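Ufm1-specific protease (Caenorhabditis elegans, PDB 5EJJ) hydrolyses the peptide bond at the C-terminal glycine of the ubiquitin-like modifier Ufm1, acting as a thiol protease that releases Ufm1 from its target proteins. Local coordinates at residues Ile356-Pro359 against His360-Ile363; Trp407-Asn411 against Gly412-Lys416; Lys191-Pro195 against Tyr196-Ile200. All coordinates share one frame; numbering follows the deposited sequence.

Contact 1: Ile356-Pro359 against His360-Ile363; sequences IREP and HLSI
Glu358 and Pro359 run into His360, Leu361 and Ser362 through a tight bend, with weak backbone bonds three residues apart: Ser362 N donates to Pro359 O at 2.8 Å with an N-H...O angle of only 130°, and the bond from Leu361 N to Glu358 O is also weak, and doubtful because the nitrogen is poorly placed. Proline suits the start of the bend, because its ring fixes phi near the value needed and its nitrogen has no hydrogen to satisfy. Ser362 adds a second weak bond to the same carbonyl, OG to Pro359 O at 3.3 Å. With CG beside the backbone N (chi1 -66°) and an extended chain, Glu358 runs alongside leucine: CB lies 3.9 Å from Leu361 CD1, and the same methyl sits against the carboxylate, 3.5 Å from CD. Leu361 CG sits near the rim of one face of the His360 imidazole, 3.7 Å above its plane, and the ring's ND1 is hydrogen-bonded to Tyr379 OH. Pro359 also packs on Tyr379, its side chain about 10 Å from that of Asp520, probably an active-site residue. Two successive turns, the first near type I with Pro359 and His360 at its corners, shape this loop before strand 371-374.

Contact 2: Trp407-Asn411 against Gly412-Lys416; sequences WFILN and GYTDK
A Schellman motif ends the helix that carries Trp407, Phe408 and Ile409, with Gly412 as its C-prime residue and Tyr413 following. Tyr413 N reaches back to Phe408 O at 2.9 Å, and inside this loop Gly412 N donates to Ile409 O across a type I turn, a bond less sure because the place of that oxygen is uncertain. Glycine suits the C-prime position because its phi is +87°, a value costly for residues with a CB. Phe408 O is gripped twice, since Thr414 N also donates to it.

The reversal of the chain brings Tyr413 back over the helix end, where it completes an aromatic cluster. Its ring lies beside the Trp407 indole, rim to rim with planes 12° apart, CD1 touching Trp407 CZ3 at 3.6 Å. Phe408 approaches differently: its CD2 edge meets Tyr413 CB at 3.7 Å, while Trp407 CE3 sits over the centre of its face. Large flat side chains fit here because the three rings bury one another's hydrocarbon surface. Beyond the rings, the branched Ile409 sets its CG2 methyl 3.4 Å from Thr414 OG1. Asn411, as an amide, bonds backward to the last turn: ND2, which also has a weak bond to Pro378 O, lies 3.5 Å above one face of the Trp407 ring, toward its rim, and meets Trp407 O at 2.8 Å, in the carbonyl plane on a lone pair.

Contact 3: Lys191-Pro195 against Tyr196-Ile200; sequences KGAVP and YKDVI
Asp198 folds back onto Ala193 and Val194, and its side chain can be traced outward from the backbone. CB rests 3.8 Å from Ala193 CB, a small methyl that lets the acid come close to the main chain. CG stands beside the backbone N (chi1 -52°), which brings CG 3.5 Å from Val194 N. From there OD2 accepts the hydrogen bond of Val194 N at 2.8 Å, met from 58° above the carboxylate plane. The other oxygen, OD1, forms a salt bridge with Lys197 NZ at 3.5 Å, for which the lysine chain bends near its end.

The backbone returns the grip, as Asp198 N donates to Val194 O at 3.0 Å. Lys197 N shares that carbonyl, closing a beta turn whose central residues, Pro195 and Tyr196, have backbone angles close to type I. Proline is well suited to the first of these corners. The turn leads directly into strand 199-205, which pairs with strand 127-139; Asp198 and Ser128 already share a backbone hydrogen bond. Near the corner, Tyr196 places CE1 3.9 Å from Val194 CB, and Val194 CG2 packs on Lys197 CG at the same separation.

In the fold
Contacts 1 and 2 touch, with Arg357 NH1 4.0 Å from Leu410 CG, although their centres are 18 Å apart. Contact 1 lies in the loop before strand 371-374, whereas contact 2 closes helix 396-409, whose first residue is the inferred catalytic Cys396. Thus contact 2 marks the far end of the catalytic helix, away from the active site, and contact 1 lies closer to it, with the side chain of Pro359 about 10 Å from that of Asp520, probably an active-site residue. Contact 3, where a loop enters strand 199-205, precedes both along the chain. Its centre is 14 Å from that of contact 1, and their nearest atoms are about 4 Å apart without touching. Contacts 2 and 3 lie 24 Å apart between centres, on opposite sides of the chain's centre.

Contact 1: Ile356-Pro359 against His360-Ile363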
loop_
_atom_site.group_PDB
_atom_site.type_symbol
_atom_site.label_atom_id
_atom_site.label_comp_id
_atom_site.label_asym_id
_atom_site.label_seq_id
_atom_site.Cartn_x
_atom_site.Cartn_y
_atom_site.Cartn_z
ATOM N N ILE A 356 -7.521 2.561 -13.894
ATOM C CA ILE A 356 -6.075 2.465 -13.684
ATOM C C ILE A 356 -5.646 3.152 -12.378
ATOM O O ILE A 356 -6.134 4.240 -12.056
ATOM C CB ILE A 356 -5.330 3.113 -14.864
ATOM C CG1 ILE A 356 -5.671 2.371 -16.153
ATOM C CG2 ILE A 356 -3.822 3.177 -14.621
ATOM C CD1 ILE A 356 -4.960 2.910 -17.353
ATOM N N ARG A 357 -4.745 2.512 -11.625
ATOM C CA ARG A 357 -4.224 3.081 -10.377
ATOM C C ARG A 357 -2.813 3.602 -10.619
ATOM O O ARG A 357 -1.949 2.862 -11.082
ATOM C CB ARG A 357 -4.246 2.040 -9.249
ATOM C CG ARG A 357 -3.826 2.532 -7.860
ATOM C CD ARG A 357 -3.612 1.333 -6.924
ATOM N NE ARG A 357 -3.364 1.649 -5.508
ATOM C CZ ARG A 357 -4.180 1.306 -4.501
ATOM N NH1 ARG A 357 -5.320 0.649 -4.740
ATOM N NH2 ARG A 357 -3.859 1.617 -3.244
ATOM N N GLU A 358 -2.605 4.887 -10.334
ATOM C CA GLU A 358 -1.308 5.559 -10.488
ATOM C C GLU A 358 -0.634 5.365 -11.852
ATOM O O GLU A 358 0.319 4.597 -11.970
ATOM C CB GLU A 358 -0.361 5.156 -9.357
ATOM C CG GLU A 358 -0.825 5.639 -7.981
ATOM C CD GLU A 358 0.212 5.432 -6.879
ATOM O OE1 GLU A 358 0.327 4.274 -6.401
ATOM O OE2 GLU A 358 0.900 6.425 -6.496
ATOM N N PRO A 359 -1.131 6.062 -12.893
ATOM C CA PRO A 359 -0.501 5.954 -14.209
ATOM C C PRO A 359 0.844 6.634 -14.202
ATOM O O PRO A 359 1.754 6.149 -14.852
ATOM C CB PRO A 359 -1.455 6.724 -15.118
ATOM C CG PRO A 359 -2.751 6.699 -14.401
ATOM C CD PRO A 359 -2.386 6.822 -12.966
ATOM N N HIS A 360 0.989 7.720 -13.456
ATOM C CA HIS A 360 2.252 8.452 -13.476
ATOM C C HIS A 360 3.421 7.604 -12.989
ATOM O O HIS A 360 4.571 8.034 -13.057
ATOM C CB HIS A 360 2.161 9.744 -12.659
ATOM C CG HIS A 360 2.659 9.610 -11.255
ATOM N ND1 HIS A 360 1.877 9.113 -10.229
ATOM C CD2 HIS A 360 3.857 9.916 -10.701
ATOM C CE1 HIS A 360 2.573 9.117 -9.107
ATOM N NE2 HIS A 360 3.779 9.600 -9.366
ATOM N N LEU A 361 3.117 6.406 -12.485
ATOM C CA LEU A 361 4.145 5.479 -12.017
ATOM C C LEU A 361 4.477 4.459 -13.096
ATOM O O LEU A 361 4.933 3.354 -12.805
ATOM C CB LEU A 361 3.720 4.767 -10.729
ATOM C CG LEU A 361 3.644 5.582 -9.433
ATOM C CD1 LEU A 361 3.319 4.672 -8.270
ATOM C CD2 LEU A 361 4.919 6.379 -9.164
ATOM N N SER A 362 4.235 4.841 -14.346
ATOM C CA SER A 362 4.607 4.028 -15.495
ATOM C C SER A 362 5.411 4.893 -16.455
ATOM O O SER A 362 5.536 4.575 -17.628
ATOM C CB SER A 362 3.366 3.464 -16.196
ATOM O OG SER A 362 2.439 2.919 -15.267
ATOM N N ILE A 363 5.938 6.002 -15.950
ATOM C CA ILE A 363 6.850 6.822 -16.740
ATOM C C ILE A 363 8.280 6.315 -16.547
ATOM O O ILE A 363 9.005 6.754 -15.650
ATOM C CB ILE A 363 6.724 8.365 -16.447
ATOM C CG1 ILE A 363 6.832 8.677 -14.939
ATOM C CG2 ILE A 363 5.413 8.920 -17.030
ATOM C CD1 ILE A 363 8.052 9.519 -14.501
#

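Contact 2: Trp407-Asn411 against Gly412-Lys416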
loop_
_atom_site.group_PDB
_atom_site.type_symbol
_atom_site.label_atom_id
_atom_site.label_comp_id
_atom_site.label_asym_id
_atom_site.label_seq_id
_atom_site.Cartn_x
_atom_site.Cartn_y
_atom_site.Cartn_z
ATOM N N TRP A 407 -8.555 9.713 -5.030
ATOM C CA TRP A 407 -7.408 9.837 -4.140
ATOM C C TRP A 407 -7.862 9.774 -2.696
ATOM O O TRP A 407 -7.174 9.207 -1.860
ATOM C CB TRP A 407 -6.628 11.122 -4.395
ATOM C CG TRP A 407 -5.412 11.313 -3.545
ATOM C CD1 TRP A 407 -4.125 11.160 -3.937
ATOM C CD2 TRP A 407 -5.365 11.727 -2.170
ATOM N NE1 TRP A 407 -3.272 11.438 -2.893
ATOM C CE2 TRP A 407 -4.012 11.786 -1.797
ATOM C CE3 TRP A 407 -6.332 12.047 -1.215
ATOM C CZ2 TRP A 407 -3.605 12.152 -0.520
ATOM C CZ3 TRP A 407 -5.913 12.406 0.066
ATOM C CH2 TRP A 407 -4.569 12.459 0.394
ATOM N N PHE A 408 -9.023 10.341 -2.395
ATOM C CA PHE A 408 -9.505 10.339 -1.013
ATOM C C PHE A 408 -9.986 8.964 -0.489
ATOM O O PHE A 408 -9.940 8.706 0.728
ATOM C CB PHE A 408 -10.538 11.454 -0.777
ATOM C CG PHE A 408 -9.916 12.800 -0.501
ATOM C CD1 PHE A 408 -9.690 13.700 -1.535
ATOM C CD2 PHE A 408 -9.535 13.153 0.793
ATOM C CE1 PHE A 408 -9.100 14.929 -1.280
ATOM C CE2 PHE A 408 -8.940 14.384 1.059
ATOM C CZ PHE A 408 -8.718 15.270 0.021
ATOM N N ILE A 409 -10.431 8.077 -1.375
ATOM C CA ILE A 409 -10.721 6.738 -0.893
ATOM C C ILE A 409 -9.445 5.908 -0.825
ATOM O O ILE A 409 -9.103 5.361 0.234
ATOM C CB ILE A 409 -11.879 6.033 -1.635
ATOM C CG1 ILE A 409 -11.707 6.091 -3.142
ATOM C CG2 ILE A 409 -13.212 6.704 -1.294
ATOM C CD1 ILE A 409 -13.067 6.105 -3.878
ATOM N N LEU A 410 -8.685 5.888 -1.915
ATOM C CA LEU A 410 -7.432 5.130 -1.957
ATOM C C LEU A 410 -6.420 5.540 -0.883
ATOM O O LEU A 410 -5.351 4.933 -0.775
ATOM C CB LEU A 410 -6.793 5.216 -3.339
ATOM C CG LEU A 410 -7.231 4.081 -4.266
ATOM C CD1 LEU A 410 -8.716 3.866 -4.168
ATOM C CD2 LEU A 410 -6.849 4.332 -5.709
ATOM N N ASN A 411 -6.755 6.558 -0.088
ATOM C CA ASN A 411 -5.851 7.054 0.942
ATOM C C ASN A 411 -6.445 7.003 2.334
ATOM O O ASN A 411 -5.807 7.428 3.306
ATOM C CB ASN A 411 -5.338 8.439 0.591
ATOM C CG ASN A 411 -4.226 8.388 -0.453
ATOM O OD1 ASN A 411 -3.038 8.490 -0.123
ATOM N ND2 ASN A 411 -4.606 8.190 -1.717
ATOM N N GLY A 412 -7.660 6.450 2.411
ATOM C CA GLY A 412 -8.297 6.093 3.672
ATOM C C GLY A 412 -9.073 7.208 4.339
ATOM O O GLY A 412 -9.209 7.248 5.569
ATOM N N TYR A 413 -9.597 8.120 3.522
ATOM C CA TYR A 413 -10.224 9.325 4.052
ATOM C C TYR A 413 -11.746 9.250 3.963
ATOM O O TYR A 413 -12.444 9.838 4.791
ATOM C CB TYR A 413 -9.643 10.570 3.388
ATOM C CG TYR A 413 -8.268 10.940 3.919
ATOM C CD1 TYR A 413 -7.143 10.906 3.095
ATOM C CD2 TYR A 413 -8.090 11.319 5.246
ATOM C CE1 TYR A 413 -5.883 11.259 3.572
ATOM C CE2 TYR A 413 -6.839 11.668 5.735
ATOM C CZ TYR A 413 -5.735 11.635 4.894
ATOM O OH TYR A 413 -4.478 11.978 5.366
ATOM N N THR A 414 -12.241 8.499 2.979
ATOM C CA THR A 414 -13.645 8.109 2.938
ATOM C C THR A 414 -13.806 6.752 2.292
ATOM O O THR A 414 -12.901 6.263 1.635
ATOM C CB THR A 414 -14.507 9.057 2.105
ATOM O OG1 THR A 414 -13.862 9.296 0.847
ATOM C CG2 THR A 414 -14.760 10.364 2.846
ATOM N N ASP A 415 -14.986 6.170 2.467
ATOM C CA ASP A 415 -15.339 4.893 1.864
ATOM C C ASP A 415 -16.451 5.098 0.837
ATOM O O ASP A 415 -16.793 4.175 0.086
ATOM C CB ASP A 415 -15.795 3.920 2.950
ATOM C CG ASP A 415 -16.345 4.639 4.181
ATOM O OD1 ASP A 415 -16.714 5.843 4.062
ATOM O OD2 ASP A 415 -16.405 4.000 5.266
ATOM N N LYS A 416 -17.006 6.317 0.814
ATOM C CA LYS A 416 -18.036 6.705 -0.157
ATOM C C LYS A 416 -17.449 6.679 -1.557
ATOM O O LYS A 416 -16.343 7.179 -1.780
ATOM C CB LYS A 416 -18.575 8.111 0.130
ATOM C CG LYS A 416 -18.670 8.518 1.604
ATOM C CD LYS A 416 -19.392 9.872 1.730
ATOM C CE LYS A 416 -19.384 10.436 3.152
ATOM N NZ LYS A 416 -20.609 10.077 3.931
#

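Contact 3: Lys191-Pro195 against Tyr196-Ile200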
loop_
_atom_site.group_PDB
_atom_site.type_symbol
_atom_site.label_atom_id
_atom_site.label_comp_id
_atom_site.label_asym_id
_atom_site.label_seq_id
_atom_site.Cartn_x
_atom_site.Cartn_y
_atom_site.Cartn_z
ATOM N N LYS A 191 8.804 -11.536 -13.996
ATOM C CA LYS A 191 10.140 -11.120 -14.446
ATOM C C LYS A 191 10.585 -9.739 -13.979
ATOM O O LYS A 191 11.567 -9.609 -13.226
ATOM C CB LYS A 191 10.295 -11.228 -15.958
ATOM C CG LYS A 191 11.759 -11.416 -16.380
ATOM C CD LYS A 191 11.991 -10.990 -17.831
ATOM C CE LYS A 191 13.479 -10.955 -18.202
ATOM N NZ LYS A 191 13.686 -10.275 -19.527
ATOM N N GLY A 192 9.895 -8.707 -14.436
ATOM C CA GLY A 192 10.168 -7.387 -13.910
ATOM C C GLY A 192 8.937 -7.004 -13.137
ATOM O O GLY A 192 8.445 -5.877 -13.216
ATOM N N ALA A 193 8.401 -7.965 -12.400
ATOM C CA ALA A 193 7.105 -7.757 -11.774
ATOM C C ALA A 193 7.180 -6.944 -10.471
ATOM O O ALA A 193 8.247 -6.810 -9.852
ATOM C CB ALA A 193 6.395 -9.093 -11.570
ATOM N N VAL A 194 6.052 -6.385 -10.062
ATOM C CA VAL A 194 5.983 -5.771 -8.747
ATOM C C VAL A 194 4.792 -6.257 -7.909
ATOM O O VAL A 194 3.658 -6.283 -8.381
ATOM C CB VAL A 194 5.978 -4.231 -8.823
ATOM C CG1 VAL A 194 7.380 -3.716 -8.976
ATOM C CG2 VAL A 194 5.070 -3.748 -9.943
ATOM N N PRO A 195 5.047 -6.605 -6.643
ATOM C CA PRO A 195 4.060 -7.208 -5.734
ATOM C C PRO A 195 2.697 -6.485 -5.589
ATOM O O PRO A 195 1.719 -7.148 -5.236
ATOM C CB PRO A 195 4.796 -7.217 -4.382
ATOM C CG PRO A 195 5.863 -6.176 -4.529
ATOM C CD PRO A 195 6.305 -6.300 -5.947
ATOM N N TYR A 196 2.619 -5.177 -5.834
ATOM C CA TYR A 196 1.357 -4.482 -5.563
ATOM C C TYR A 196 0.418 -4.417 -6.766
ATOM O O TYR A 196 -0.664 -3.842 -6.661
ATOM C CB TYR A 196 1.573 -3.083 -4.969
ATOM C CG TYR A 196 2.315 -2.139 -5.896
ATOM C CD1 TYR A 196 3.692 -2.111 -5.919
ATOM C CD2 TYR A 196 1.634 -1.288 -6.753
ATOM C CE1 TYR A 196 4.378 -1.272 -6.768
ATOM C CE2 TYR A 196 2.319 -0.437 -7.613
ATOM C CZ TYR A 196 3.696 -0.433 -7.615
ATOM O OH TYR A 196 4.405 0.406 -8.459
ATOM N N LYS A 197 0.810 -5.009 -7.894
ATOM C CA LYS A 197 -0.086 -5.004 -9.038
ATOM C C LYS A 197 0.146 -6.110 -10.068
ATOM O O LYS A 197 -0.666 -6.288 -10.972
ATOM C CB LYS A 197 -0.077 -3.637 -9.728
ATOM C CG LYS A 197 1.258 -3.267 -10.377
ATOM C CD LYS A 197 1.195 -1.908 -11.089
ATOM C CE LYS A 197 0.790 -2.061 -12.556
ATOM N NZ LYS A 197 1.886 -2.637 -13.415
ATOM N N ASP A 198 1.233 -6.855 -9.969
ATOM C CA ASP A 198 1.371 -8.006 -10.864
ATOM C C ASP A 198 0.953 -9.286 -10.140
ATOM O O ASP A 198 1.704 -9.834 -9.326
ATOM C CB ASP A 198 2.775 -8.099 -11.462
ATOM C CG ASP A 198 3.197 -6.803 -12.112
ATOM O OD1 ASP A 198 2.297 -5.961 -12.342
ATOM O OD2 ASP A 198 4.408 -6.614 -12.372
ATOM N N VAL A 199 -0.257 -9.745 -10.456
ATOM C CA VAL A 199 -0.965 -10.725 -9.652
ATOM C C VAL A 199 -1.353 -11.940 -10.470
ATOM O O VAL A 199 -2.108 -11.801 -11.418
ATOM C CB VAL A 199 -2.265 -10.116 -9.130
ATOM C CG1 VAL A 199 -3.017 -11.106 -8.320
ATOM C CG2 VAL A 199 -1.986 -8.901 -8.292
ATOM N N ILE A 200 -0.842 -13.117 -10.111
ATOM C CA ILE A 200 -1.305 -14.395 -10.657
ATOM C C ILE A 200 -2.359 -15.025 -9.712
ATOM O O ILE A 200 -2.009 -15.561 -8.651
ATOM C CB ILE A 200 -0.124 -15.396 -10.793
ATOM C CG1 ILE A 200 1.065 -14.737 -11.466
ATOM C CG2 ILE A 200 -0.512 -16.645 -11.559
ATOM C CD1 ILE A 200 2.144 -14.359 -10.499
#